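Local coordinates for flagellar basal body protein (Helicobacter pylori, PDB 5NPY) that probably serves as a building block of the flagellar hook, the curved, flexible joint that links the rotary motor to the filament, at residues 108-113 / 170-175; 508-513 / 537-542; 294-299 / 306-311; 241-246 / 264-269; 370-375 / 405-410. One frame throughout, in Å; residues are numbered along the deposited sequence.

Contact 1: 108-113 / 170-175; sequences TINKDG and HGNTLS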
# COMPACT_ATOMS: atom_id res chain seq x y z
N THR A 108 30.60 1.06 26.61
CA THR A 108 29.64 2.11 26.53
C THR A 108 30.38 3.39 26.64
O THR A 108 31.20 3.53 27.49
CB THR A 108 28.64 2.01 27.66
OG1 THR A 108 27.94 0.79 27.58
CG2 THR A 108 27.66 3.11 27.60
N ILE A 109 30.08 4.34 25.77
CA ILE A 109 30.76 5.60 25.78
C ILE A 109 29.82 6.72 26.11
O ILE A 109 28.92 6.99 25.38
CB ILE A 109 31.36 5.92 24.41
CG1 ILE A 109 31.93 4.71 23.72
CG2 ILE A 109 32.40 6.99 24.52
CD1 ILE A 109 33.20 4.20 24.33
N ASN A 110 30.07 7.42 27.20
CA ASN A 110 29.23 8.52 27.59
C ASN A 110 29.98 9.82 27.47
O ASN A 110 31.15 9.83 27.25
CB ASN A 110 28.76 8.30 29.00
CG ASN A 110 27.84 7.13 29.13
OD1 ASN A 110 28.21 6.10 29.63
ND2 ASN A 110 26.63 7.30 28.67
N LYS A 111 29.29 10.93 27.61
CA LYS A 111 29.95 12.22 27.47
C LYS A 111 31.01 12.47 28.52
O LYS A 111 32.01 13.08 28.23
CB LYS A 111 28.95 13.35 27.45
CG LYS A 111 28.11 13.44 28.69
CD LYS A 111 28.04 14.86 29.20
CE LYS A 111 26.82 15.08 30.08
NZ LYS A 111 27.05 14.65 31.48
N ASP A 112 30.82 12.00 29.74
CA ASP A 112 31.82 12.15 30.77
C ASP A 112 32.76 10.96 30.62
O ASP A 112 33.57 10.95 29.72
CB ASP A 112 31.19 12.15 32.15
CG ASP A 112 29.87 11.45 32.17
OD1 ASP A 112 29.62 10.73 33.13
OD2 ASP A 112 29.14 11.57 31.19
N GLY A 113 32.59 9.96 30.76
CA GLY A 113 33.41 8.77 30.67
C GLY A 113 32.89 7.72 29.74
O GLY A 113 32.33 8.02 28.72
N HIS A 170 23.05 5.45 16.09
CA HIS A 170 23.83 6.50 16.75
C HIS A 170 24.01 6.23 18.24
O HIS A 170 24.44 7.12 18.98
CB HIS A 170 23.22 7.89 16.52
CG HIS A 170 21.83 8.07 17.05
ND1 HIS A 170 21.47 7.75 18.34
CD2 HIS A 170 20.71 8.57 16.47
CE1 HIS A 170 20.19 8.04 18.53
NE2 HIS A 170 19.71 8.54 17.40
N GLY A 171 23.72 5.00 18.69
CA GLY A 171 23.88 4.60 20.07
C GLY A 171 25.30 4.63 20.58
O GLY A 171 26.23 4.97 19.84
N ASN A 172 25.50 4.27 21.85
CA ASN A 172 26.79 4.48 22.51
C ASN A 172 27.37 3.21 23.12
O ASN A 172 28.34 3.30 23.88
CB ASN A 172 26.66 5.55 23.60
CG ASN A 172 25.97 5.02 24.85
OD1 ASN A 172 25.19 4.06 24.80
ND2 ASN A 172 26.27 5.64 25.99
N THR A 173 26.82 2.04 22.83
CA THR A 173 27.32 0.79 23.38
C THR A 173 27.86 -0.07 22.25
O THR A 173 27.10 -0.48 21.36
CB THR A 173 26.24 0.05 24.16
OG1 THR A 173 25.93 0.79 25.35
CG2 THR A 173 26.71 -1.35 24.53
N LEU A 174 29.16 -0.36 22.29
CA LEU A 174 29.85 -1.10 21.24
C LEU A 174 30.11 -2.52 21.70
O LEU A 174 30.41 -2.76 22.87
CB LEU A 174 31.18 -0.41 20.90
CG LEU A 174 31.06 1.10 20.68
CD1 LEU A 174 32.43 1.73 20.41
CD2 LEU A 174 30.06 1.41 19.55
N SER A 175 30.03 -3.46 20.76
CA SER A 175 30.26 -4.87 21.06
C SER A 175 30.87 -5.52 19.83
O SER A 175 30.98 -4.89 18.77
CB SER A 175 28.96 -5.57 21.49
OG SER A 175 28.10 -5.82 20.39

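Contact 2: 508-513 / 537-542; sequences LAFTND and PLSGNP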
# COMPACT_ATOMS: atom_id res chain seq x y z
N LEU A 508 36.45 5.68 17.64
CA LEU A 508 36.60 6.51 18.83
C LEU A 508 37.78 7.46 18.62
O LEU A 508 38.79 7.09 18.03
CB LEU A 508 36.82 5.68 20.10
CG LEU A 508 35.68 4.74 20.49
CD1 LEU A 508 36.16 3.73 21.51
CD2 LEU A 508 34.49 5.52 21.04
N ALA A 509 37.62 8.69 19.11
CA ALA A 509 38.64 9.71 19.01
C ALA A 509 39.00 10.21 20.41
O ALA A 509 38.34 9.90 21.40
CB ALA A 509 38.19 10.88 18.13
N PHE A 510 40.08 10.99 20.47
CA PHE A 510 40.56 11.56 21.71
C PHE A 510 41.10 12.95 21.43
O PHE A 510 41.57 13.23 20.33
CB PHE A 510 41.67 10.71 22.34
CG PHE A 510 41.29 9.28 22.56
CD1 PHE A 510 41.41 8.35 21.54
CD2 PHE A 510 40.82 8.86 23.80
CE1 PHE A 510 41.06 7.03 21.75
CE2 PHE A 510 40.47 7.54 24.01
CZ PHE A 510 40.59 6.62 22.99
N THR A 511 41.03 13.81 22.44
CA THR A 511 41.62 15.13 22.31
C THR A 511 43.14 15.11 22.45
O THR A 511 43.79 16.12 22.15
CB THR A 511 41.03 16.10 23.33
OG1 THR A 511 41.27 15.60 24.66
CG2 THR A 511 39.52 16.27 23.10
N ASN A 512 43.72 13.99 22.88
CA ASN A 512 45.18 13.88 22.96
C ASN A 512 45.59 12.42 22.70
O ASN A 512 45.72 11.63 23.64
CB ASN A 512 45.70 14.36 24.30
CG ASN A 512 47.20 14.34 24.36
OD1 ASN A 512 47.86 14.63 23.36
ND2 ASN A 512 47.77 13.97 25.51
N ASP A 513 45.82 12.09 21.43
CA ASP A 513 46.26 10.74 21.08
C ASP A 513 47.63 10.41 21.67
O ASP A 513 47.94 9.23 21.90
CB ASP A 513 46.31 10.56 19.56
CG ASP A 513 44.94 10.42 18.94
OD1 ASP A 513 44.75 10.92 17.82
OD2 ASP A 513 44.04 9.81 19.58
N PRO A 537 42.22 10.36 32.51
CA PRO A 537 42.54 9.24 31.62
C PRO A 537 43.49 9.61 30.50
O PRO A 537 43.57 8.88 29.51
CB PRO A 537 41.16 8.84 31.07
CG PRO A 537 40.21 9.19 32.23
CD PRO A 537 40.94 10.11 33.21
N LEU A 538 44.17 10.75 30.65
CA LEU A 538 45.44 11.05 30.00
C LEU A 538 45.33 11.41 28.52
O LEU A 538 45.81 12.46 28.09
CB LEU A 538 46.41 9.88 30.16
CG LEU A 538 47.86 10.32 30.02
CD1 LEU A 538 48.10 11.59 30.81
CD2 LEU A 538 48.81 9.22 30.48
N SER A 539 44.74 10.52 27.73
CA SER A 539 44.31 10.87 26.39
C SER A 539 42.97 11.60 26.39
O SER A 539 42.42 11.87 25.32
CB SER A 539 44.22 9.61 25.53
OG SER A 539 43.36 8.65 26.12
N GLY A 540 42.44 11.91 27.57
CA GLY A 540 41.06 12.33 27.68
C GLY A 540 40.15 11.13 27.53
O GLY A 540 40.60 10.03 27.18
N ASN A 541 38.86 11.31 27.81
CA ASN A 541 37.90 10.23 27.65
C ASN A 541 37.61 9.99 26.17
O ASN A 541 37.76 10.90 25.34
CB ASN A 541 36.60 10.55 28.38
CG ASN A 541 36.74 10.43 29.87
OD1 ASN A 541 37.51 9.62 30.36
ND2 ASN A 541 35.98 11.25 30.60
N PRO A 542 37.20 8.77 25.80
CA PRO A 542 37.00 8.47 24.38
C PRO A 542 35.79 9.20 23.86
O PRO A 542 34.75 9.28 24.52
CB PRO A 542 36.81 6.95 24.37
CG PRO A 542 36.21 6.66 25.70
CD PRO A 542 36.87 7.62 26.66

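Contact 3: 294-299 / 306-311; sequences LNLIKS and PPLLLE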
# COMPACT_ATOMS: atom_id res chain seq x y z
N LEU A 294 -40.21 0.45 -14.11
CA LEU A 294 -38.80 0.48 -14.51
C LEU A 294 -38.09 -0.74 -13.91
O LEU A 294 -37.86 -0.79 -12.70
CB LEU A 294 -38.14 1.77 -14.05
CG LEU A 294 -36.67 1.78 -14.46
CD1 LEU A 294 -36.59 1.76 -15.99
CD2 LEU A 294 -35.95 2.96 -13.85
N ASN A 295 -37.74 -1.70 -14.77
CA ASN A 295 -37.21 -2.99 -14.34
C ASN A 295 -35.77 -3.19 -14.82
O ASN A 295 -35.37 -2.69 -15.87
CB ASN A 295 -38.07 -4.15 -14.88
CG ASN A 295 -39.49 -4.16 -14.31
OD1 ASN A 295 -40.46 -4.32 -15.05
ND2 ASN A 295 -39.61 -3.97 -12.99
N LEU A 296 -35.01 -3.95 -14.03
CA LEU A 296 -33.74 -4.53 -14.47
C LEU A 296 -33.98 -5.93 -15.04
O LEU A 296 -34.54 -6.79 -14.35
CB LEU A 296 -32.75 -4.59 -13.31
CG LEU A 296 -31.36 -5.09 -13.67
CD1 LEU A 296 -30.67 -4.06 -14.52
CD2 LEU A 296 -30.56 -5.39 -12.41
N ILE A 297 -33.55 -6.16 -16.29
CA ILE A 297 -33.73 -7.45 -16.96
C ILE A 297 -32.42 -7.92 -17.59
O ILE A 297 -31.50 -7.15 -17.86
CB ILE A 297 -34.84 -7.41 -18.04
CG1 ILE A 297 -34.54 -6.33 -19.08
CG2 ILE A 297 -36.21 -7.17 -17.44
CD1 ILE A 297 -35.02 -6.66 -20.46
N LYS A 298 -32.34 -9.22 -17.84
CA LYS A 298 -31.22 -9.78 -18.58
C LYS A 298 -31.53 -9.73 -20.06
O LYS A 298 -32.64 -10.04 -20.49
CB LYS A 298 -30.94 -11.23 -18.17
CG LYS A 298 -30.54 -11.44 -16.74
CD LYS A 298 -30.36 -12.94 -16.52
CE LYS A 298 -29.64 -13.26 -15.23
NZ LYS A 298 -29.48 -14.75 -15.08
N SER A 299 -30.53 -9.33 -20.85
CA SER A 299 -30.69 -9.25 -22.30
C SER A 299 -30.85 -10.62 -22.94
O SER A 299 -31.32 -10.70 -24.09
CB SER A 299 -29.48 -8.55 -22.91
OG SER A 299 -28.31 -9.25 -22.56
N PRO A 306 -25.46 -12.41 -18.38
CA PRO A 306 -25.43 -11.67 -19.65
C PRO A 306 -25.40 -10.17 -19.41
O PRO A 306 -25.56 -9.71 -18.27
CB PRO A 306 -26.74 -12.09 -20.32
CG PRO A 306 -27.69 -12.24 -19.13
CD PRO A 306 -26.84 -12.74 -17.97
N PRO A 307 -25.20 -9.37 -20.46
CA PRO A 307 -25.40 -7.92 -20.32
C PRO A 307 -26.83 -7.64 -19.87
O PRO A 307 -27.77 -8.32 -20.26
CB PRO A 307 -25.14 -7.39 -21.73
CG PRO A 307 -24.25 -8.43 -22.38
CD PRO A 307 -24.64 -9.75 -21.77
N LEU A 308 -26.97 -6.64 -19.01
CA LEU A 308 -28.26 -6.31 -18.42
C LEU A 308 -28.82 -5.05 -19.06
O LEU A 308 -28.08 -4.18 -19.53
CB LEU A 308 -28.13 -6.14 -16.90
CG LEU A 308 -27.57 -7.36 -16.15
CD1 LEU A 308 -27.58 -7.10 -14.68
CD2 LEU A 308 -28.34 -8.65 -16.48
N LEU A 309 -30.15 -4.97 -19.08
CA LEU A 309 -30.85 -3.83 -19.65
C LEU A 309 -31.84 -3.29 -18.63
O LEU A 309 -32.26 -4.00 -17.71
CB LEU A 309 -31.63 -4.18 -20.93
CG LEU A 309 -30.97 -5.12 -21.93
CD1 LEU A 309 -31.99 -5.56 -22.95
CD2 LEU A 309 -29.83 -4.39 -22.61
N LEU A 310 -32.22 -2.03 -18.84
CA LEU A 310 -33.39 -1.43 -18.22
C LEU A 310 -34.59 -1.59 -19.15
O LEU A 310 -34.45 -1.65 -20.38
CB LEU A 310 -33.15 0.05 -17.92
CG LEU A 310 -32.00 0.38 -16.97
CD1 LEU A 310 -31.87 1.89 -16.82
CD2 LEU A 310 -32.17 -0.29 -15.61
N GLU A 311 -35.78 -1.66 -18.55
CA GLU A 311 -36.98 -1.96 -19.31
C GLU A 311 -38.15 -1.18 -18.76
O GLU A 311 -38.44 -1.25 -17.56
CB GLU A 311 -37.26 -3.46 -19.26
CG GLU A 311 -38.65 -3.86 -19.71
CD GLU A 311 -39.01 -5.26 -19.27
OE1 GLU A 311 -39.06 -5.50 -18.04
OE2 GLU A 311 -39.22 -6.12 -20.15

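Contact 4: 241-246 / 264-269; sequences DAITNR and FTYGDA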
# COMPACT_ATOMS: atom_id res chain seq x y z
N ASP A 241 -24.00 10.94 -17.63
CA ASP A 241 -23.78 12.38 -17.47
C ASP A 241 -25.06 13.10 -17.05
O ASP A 241 -25.37 14.20 -17.52
CB ASP A 241 -23.18 12.99 -18.76
CG ASP A 241 -22.65 14.41 -18.55
OD1 ASP A 241 -22.41 15.07 -19.58
OD2 ASP A 241 -22.50 14.89 -17.39
N ALA A 242 -25.80 12.48 -16.12
CA ALA A 242 -26.98 13.10 -15.53
C ALA A 242 -26.69 14.50 -15.02
O ALA A 242 -27.58 15.35 -14.99
CB ALA A 242 -27.51 12.25 -14.38
N ILE A 243 -25.44 14.75 -14.60
CA ILE A 243 -25.12 16.02 -13.96
C ILE A 243 -25.38 17.19 -14.90
O ILE A 243 -25.95 18.21 -14.50
CB ILE A 243 -23.66 16.02 -13.47
CG1 ILE A 243 -23.51 15.02 -12.33
CG2 ILE A 243 -23.25 17.42 -13.01
CD1 ILE A 243 -24.23 15.46 -11.10
N THR A 244 -25.00 17.06 -16.16
CA THR A 244 -25.21 18.20 -17.04
C THR A 244 -26.47 18.09 -17.89
O THR A 244 -26.88 19.10 -18.47
CB THR A 244 -23.96 18.44 -17.90
OG1 THR A 244 -23.41 17.20 -18.33
CG2 THR A 244 -22.91 19.16 -17.09
N ASN A 245 -27.14 16.92 -17.93
CA ASN A 245 -28.46 16.78 -18.58
C ASN A 245 -29.45 16.17 -17.59
O ASN A 245 -29.74 14.98 -17.65
CB ASN A 245 -28.36 15.92 -19.85
CG ASN A 245 -27.29 16.41 -20.80
OD1 ASN A 245 -27.38 17.50 -21.35
ND2 ASN A 245 -26.28 15.58 -21.02
N ARG A 246 -30.00 17.03 -16.71
CA ARG A 246 -30.82 16.60 -15.58
C ARG A 246 -32.28 16.31 -15.93
O ARG A 246 -32.95 15.60 -15.17
CB ARG A 246 -30.77 17.68 -14.48
CG ARG A 246 -29.33 18.10 -14.07
CD ARG A 246 -29.30 19.10 -12.93
NE ARG A 246 -27.94 19.29 -12.43
CZ ARG A 246 -27.46 18.59 -11.42
NH1 ARG A 246 -28.23 17.65 -10.86
NH2 ARG A 246 -26.21 18.81 -11.01
N PHE A 264 -39.26 15.11 -14.67
CA PHE A 264 -38.38 14.64 -13.61
C PHE A 264 -37.01 15.27 -13.82
O PHE A 264 -36.60 15.53 -14.95
CB PHE A 264 -38.26 13.11 -13.63
CG PHE A 264 -39.57 12.38 -13.63
CD1 PHE A 264 -40.74 13.00 -13.21
CD2 PHE A 264 -39.63 11.06 -14.04
CE1 PHE A 264 -41.94 12.32 -13.20
CE2 PHE A 264 -40.84 10.36 -14.02
CZ PHE A 264 -42.00 10.99 -13.60
N THR A 265 -36.30 15.51 -12.72
CA THR A 265 -35.02 16.21 -12.74
C THR A 265 -34.00 15.48 -11.88
O THR A 265 -34.27 15.16 -10.72
CB THR A 265 -35.16 17.66 -12.24
OG1 THR A 265 -36.03 18.40 -13.10
CG2 THR A 265 -33.81 18.34 -12.14
N TYR A 266 -32.80 15.27 -12.43
CA TYR A 266 -31.75 14.63 -11.66
C TYR A 266 -31.22 15.57 -10.59
O TYR A 266 -30.92 16.74 -10.87
CB TYR A 266 -30.61 14.17 -12.57
CG TYR A 266 -29.47 13.52 -11.81
CD1 TYR A 266 -28.35 14.26 -11.40
CD2 TYR A 266 -29.52 12.16 -11.47
CE1 TYR A 266 -27.32 13.66 -10.68
CE2 TYR A 266 -28.48 11.55 -10.76
CZ TYR A 266 -27.38 12.31 -10.38
OH TYR A 266 -26.35 11.73 -9.68
N GLY A 267 -31.08 15.05 -9.39
CA GLY A 267 -30.58 15.81 -8.26
C GLY A 267 -30.99 15.16 -6.95
O GLY A 267 -31.63 14.11 -6.92
N ASP A 268 -30.58 15.81 -5.86
CA ASP A 268 -30.91 15.37 -4.50
C ASP A 268 -32.39 15.00 -4.41
O ASP A 268 -33.27 15.86 -4.59
CB ASP A 268 -30.56 16.48 -3.49
CG ASP A 268 -30.72 16.05 -2.01
OD1 ASP A 268 -29.98 16.57 -1.16
OD2 ASP A 268 -31.59 15.20 -1.70
N ALA A 269 -32.69 13.72 -4.16
CA ALA A 269 -34.08 13.26 -4.16
C ALA A 269 -34.96 13.99 -3.14
O ALA A 269 -36.18 13.98 -3.28
CB ALA A 269 -34.14 11.74 -3.91

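Contact 5: 370-375 / 405-410; sequences KYLLQS and VDPKNK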
# COMPACT_ATOMS: atom_id res chain seq x y z
N LYS A 370 4.24 -16.39 -2.47
CA LYS A 370 3.47 -15.25 -2.91
C LYS A 370 2.01 -15.63 -3.10
O LYS A 370 1.69 -16.65 -3.72
CB LYS A 370 4.06 -14.68 -4.20
CG LYS A 370 3.46 -13.33 -4.61
CD LYS A 370 4.01 -12.89 -5.98
CE LYS A 370 3.48 -13.77 -7.11
NZ LYS A 370 4.24 -13.61 -8.39
N TYR A 371 1.12 -14.80 -2.55
CA TYR A 371 -0.30 -14.78 -2.84
C TYR A 371 -0.66 -13.38 -3.32
O TYR A 371 0.12 -12.43 -3.20
CB TYR A 371 -1.10 -15.17 -1.59
CG TYR A 371 -1.00 -16.64 -1.24
CD1 TYR A 371 -2.03 -17.51 -1.56
CD2 TYR A 371 0.12 -17.14 -0.59
CE1 TYR A 371 -1.95 -18.85 -1.24
CE2 TYR A 371 0.21 -18.49 -0.27
CZ TYR A 371 -0.84 -19.34 -0.59
OH TYR A 371 -0.78 -20.69 -0.29
N LEU A 372 -1.85 -13.24 -3.89
CA LEU A 372 -2.24 -12.01 -4.58
C LEU A 372 -3.47 -11.40 -3.92
O LEU A 372 -4.58 -11.95 -4.02
CB LEU A 372 -2.48 -12.30 -6.06
CG LEU A 372 -1.28 -12.79 -6.90
CD1 LEU A 372 -1.79 -13.16 -8.30
CD2 LEU A 372 -0.13 -11.76 -7.01
N LEU A 373 -3.30 -10.26 -3.25
CA LEU A 373 -4.41 -9.58 -2.59
C LEU A 373 -5.11 -8.71 -3.63
O LEU A 373 -4.60 -7.66 -4.05
CB LEU A 373 -3.90 -8.78 -1.38
CG LEU A 373 -4.92 -7.91 -0.60
CD1 LEU A 373 -6.24 -8.58 -0.50
CD2 LEU A 373 -4.46 -7.57 0.80
N GLN A 374 -6.28 -9.17 -4.10
CA GLN A 374 -6.97 -8.50 -5.19
C GLN A 374 -8.17 -7.72 -4.69
O GLN A 374 -8.78 -8.06 -3.67
CB GLN A 374 -7.40 -9.49 -6.27
CG GLN A 374 -6.19 -10.14 -6.95
CD GLN A 374 -6.52 -10.95 -8.18
OE1 GLN A 374 -7.68 -11.07 -8.58
NE2 GLN A 374 -5.49 -11.51 -8.80
N SER A 375 -8.46 -6.62 -5.39
CA SER A 375 -9.58 -5.75 -5.10
C SER A 375 -10.21 -5.35 -6.41
O SER A 375 -9.49 -4.93 -7.32
CB SER A 375 -9.18 -4.48 -4.35
OG SER A 375 -8.92 -4.75 -3.00
N VAL A 405 -5.98 -14.52 -3.92
CA VAL A 405 -5.93 -15.60 -4.89
C VAL A 405 -4.56 -16.26 -4.84
O VAL A 405 -3.54 -15.59 -4.64
CB VAL A 405 -6.29 -15.14 -6.33
CG1 VAL A 405 -6.92 -13.77 -6.32
CG2 VAL A 405 -5.09 -15.22 -7.27
N ASP A 406 -4.56 -17.57 -4.98
CA ASP A 406 -3.32 -18.30 -5.17
C ASP A 406 -2.86 -18.10 -6.61
O ASP A 406 -3.57 -18.51 -7.54
CB ASP A 406 -3.53 -19.78 -4.87
CG ASP A 406 -2.27 -20.62 -5.05
OD1 ASP A 406 -1.16 -20.06 -5.15
OD2 ASP A 406 -2.40 -21.86 -5.08
N PRO A 407 -1.71 -17.45 -6.85
CA PRO A 407 -1.25 -17.30 -8.23
C PRO A 407 -0.96 -18.62 -8.90
O PRO A 407 -0.94 -18.68 -10.13
CB PRO A 407 0.03 -16.46 -8.09
CG PRO A 407 0.54 -16.81 -6.73
CD PRO A 407 -0.69 -17.05 -5.87
N LYS A 408 -0.76 -19.69 -8.12
CA LYS A 408 -0.35 -20.97 -8.67
C LYS A 408 -1.50 -21.72 -9.34
O LYS A 408 -1.26 -22.51 -10.25
CB LYS A 408 0.29 -21.83 -7.57
CG LYS A 408 1.79 -21.51 -7.34
CD LYS A 408 2.23 -21.75 -5.90
CE LYS A 408 1.95 -20.51 -5.05
NZ LYS A 408 3.19 -19.80 -4.67
N ASN A 409 -2.75 -21.49 -8.88
CA ASN A 409 -3.91 -22.07 -9.56
C ASN A 409 -4.94 -21.01 -9.92
O ASN A 409 -6.07 -21.36 -10.28
CB ASN A 409 -4.55 -23.20 -8.72
CG ASN A 409 -5.03 -22.73 -7.34
OD1 ASN A 409 -5.25 -21.54 -7.10
ND2 ASN A 409 -5.22 -23.69 -6.43
N LYS A 410 -4.57 -19.72 -9.85
CA LYS A 410 -5.43 -18.59 -10.21
C LYS A 410 -6.81 -18.70 -9.57
O LYS A 410 -7.84 -18.41 -10.18
CB LYS A 410 -5.54 -18.45 -11.73
CG LYS A 410 -4.20 -18.52 -12.46
CD LYS A 410 -4.40 -18.39 -13.97
CE LYS A 410 -3.66 -17.20 -14.56
NZ LYS A 410 -2.20 -17.43 -14.54

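Contact 1: 108-113 / 170-175
T108 and T173 face each other as a non-hydrogen-bonded antiparallel pair, and their side chains stand on the same side of the sheet. In each threonine the hydroxyl is anti to the carbonyl carbon (chi1 -62° in T108, -68° in T173), and the two OG1 atoms meet at 3.0 Å in a hydrogen bond that either could donate. The side chains cross obliquely, and the methyl CG2 of T108 turns to the neighbouring amide, 3.3 Å from ND2 of N172.

N172 holds I109 at both ends of its backbone. Its carbonyl oxygen takes the I109 amide, N to O 2.8 Å, with the donor lying in the carbonyl plane; the same oxygen also receives a CA-H...O contact from T108. Its side chain folds back, and ND2 donates to the carbonyl oxygen of I109 at 3.0 Å, coming in from well above the carbonyl plane. In a regular ladder the backbone N of N172 would fill this place. N110 brings its amide to the same spot, turned 73° against that of N172; the two ND2 atoms, both donors as modelled, do not bond.

I109 and L174 are buried; L544 and P542 touch I109, and Y145, I147 and W546 touch L174. T108, T173 and N172 are partly exposed, within the D1 family region. The pairing thus continues one residue ahead of the start of strand 173-176, with one main-chain bond and one from a side-chain amide.

Contact 2: 508-513 / 537-542
The carbonyl oxygen of S539 takes one weak hydrogen bond, from N512 N at 3.5 Å, and has CB of F510 beside it at 3.3 Å. The approach is returned: the N512 carbonyl oxygen receives a CA-H...O contact from S539 CA at 3.2 Å. The two segments run roughly antiparallel here, 155° between their directions, yet without a regular ladder.

F510 carries the apolar half, with CG anti to the carbonyl carbon (chi1 -55°). G540 O comes to the ring edge in plane, 3.6 Å from CD2 of F510, while OG of S539 meets CD2 obliquely at 3.4 Å. Further round, CE2 rests 3.7 Å from CB of P542, which also touches CD2 of L508. At the same end P542 CA makes a CA-H...O contact with the A509 carbonyl oxygen.

Beyond the two segments, F510 also meets the ring of W96, with planes well inclined, and touches M526; L516 lies against S539. L508 and P542 both pack on I109 of strand 107-109, P542 also on F114 of strand 114-116, and the A509 backbone bonds to I543, where strand 543-544 pairs with strand 499-509.

Contact 3: 294-299 / 306-311
E311 has CG anti to its backbone N (chi1 166°); the chain beyond is extended and crosses I297 at about a right angle, with E311 OE1 3.4 Å from I297 CG2. I297 holds CG1 between the backbone N and the carbonyl carbon (chi1 57°), and CG1 meets CB of L309 at 4.1 Å on the same face.

On the opposite face, K298 and L308 lie side by side pointing the same way, K298 CG to L308 CD2 3.6 Å, while the ring of P306 crosses the lysine stem, P306 CG to K298 CB 3.5 Å. The lysine ammonium is held by the carbonyls of K304, A303 and G217. L296 reaches both L308 and L310 with CD1; F212 also touches L296 and L308.

The main chain binds the strands in two hydrogen-bonded pairs, N295 with E311 and I297 with L309; the bond from I297 N to L309 O, 2.9 Å, is almost straight. At the loop end P307 O takes two donors, S299 N at 3.0 Å and S299 OG, the latter modelled doubtfully short.

Strand 308-313 also bonds to strand 346-364. This is an antiparallel beta hairpin, its leucine-rich face against helices 209-212 and 279-289.

Contact 4: 241-246 / 264-269
Two hydrogen bonds join R246 and Y266. The backbone N of Y266 donates to the carbonyl oxygen of R246 at 2.8 Å, and the guanidinium answers, NH1 reaching the carbonyl oxygen of Y266 also at 2.8 Å. That oxygen lies in the plane of the guanidinium, whereas the donor stands well above the carbonyl plane. The arginine chain is extended from CG to NE; its NH2 forms a salt bridge with D384. NH1 also lies at the edge of the Y266 ring, 3.4 Å from CD1 of Y266, with the guanidinium inclined 30° to the ring. A CA-H...O contact joins T265 CA to R246 O at 3.2 Å.

These bonds extend the pairing of strands 247-252 and 260-266, antiparallel neighbours in a five-stranded mixed sheet: F264 bonds to L248 through the backbone, and R246 with Y266 follows just beyond, where the loop 241-246 enters strand 247-252.

Apolar contact centres on the Y266 ring. Y266 has CG anti to the backbone N (chi1 179°), and A242 CB sits over the ring face in a CH-pi contact, 3.5 Å from the centroid and 13° off the normal. At the ring edge I243 CD1 approaches CE1 of Y266 to 3.6 Å. CG2 of T265 lies beside CB of R246 at 3.9 Å. The phenol OH of Y266 is hydrogen-bonded to D228 and K277, and N230 touches both A242 and Y266.

Contact 5: 370-375 / 405-410
L372 and V405 form a hydrogen-bonded antiparallel pair where strand 396-406 ends beside strand 370-381. L372 N donates to V405 O at 3.0 Å, in the carbonyl plane, and V405 N donates to L372 O at 2.9 Å.

Side chains gather on the face of this pair. L372 has CG anti to the carbonyl carbon (chi1 -63°), and its CD1 rests 3.8 Å from CB of P407 and 4.0 Å from CG2 of V405. From the other end Q374 lays its extended chain across V405 at about a right angle, with the amide carbon CD 3.4 Å from CG1 of V405. The valine torsion is far from staggered, a sign of tight fit or of uncertainty in the model.

P407 brings its CG to 3.2 Å from the carbonyl oxygen of K370. On the reverse face, Y371 sets CD1 obliquely against CA of D406. Its ring meets F439 edge-to-face and its OH bonds to K440. K408 bends back so that NZ hangs above the Y371 ring, 5.8 Å from the centroid, at most a weak attraction; D369 offers it a further weak, long ion pair.

Just past the paired residues, D406 OD1 accepts from the backbone N of K408 at 3.0 Å, approached from above the carboxylate plane. That is an Asx turn, placed here at the start of the short connection between the antiparallel strands 396-406 and 411-423, the loop end of a beta hairpin.

Contacts 1 and 2 share one end of the elongated chain and touch, their centres about 14 Å apart. Contacts 3 and 4 lie on the opposite side of the chain's centre, about 22 Å apart between centres, and contact 5 is nearest the middle. Contacts 3 and 5 reach the same antiparallel sheet, both pairing with strand 346-364. Contact 4 is buried, with a methyl over an aromatic face and a partly exposed arginine bonded to the strand; the others are partly buried. Contact 3 has the fullest ladder, contacts 1 and 5 pair only briefly at strand ends, and contact 2 relies on ring packing and a weak bond.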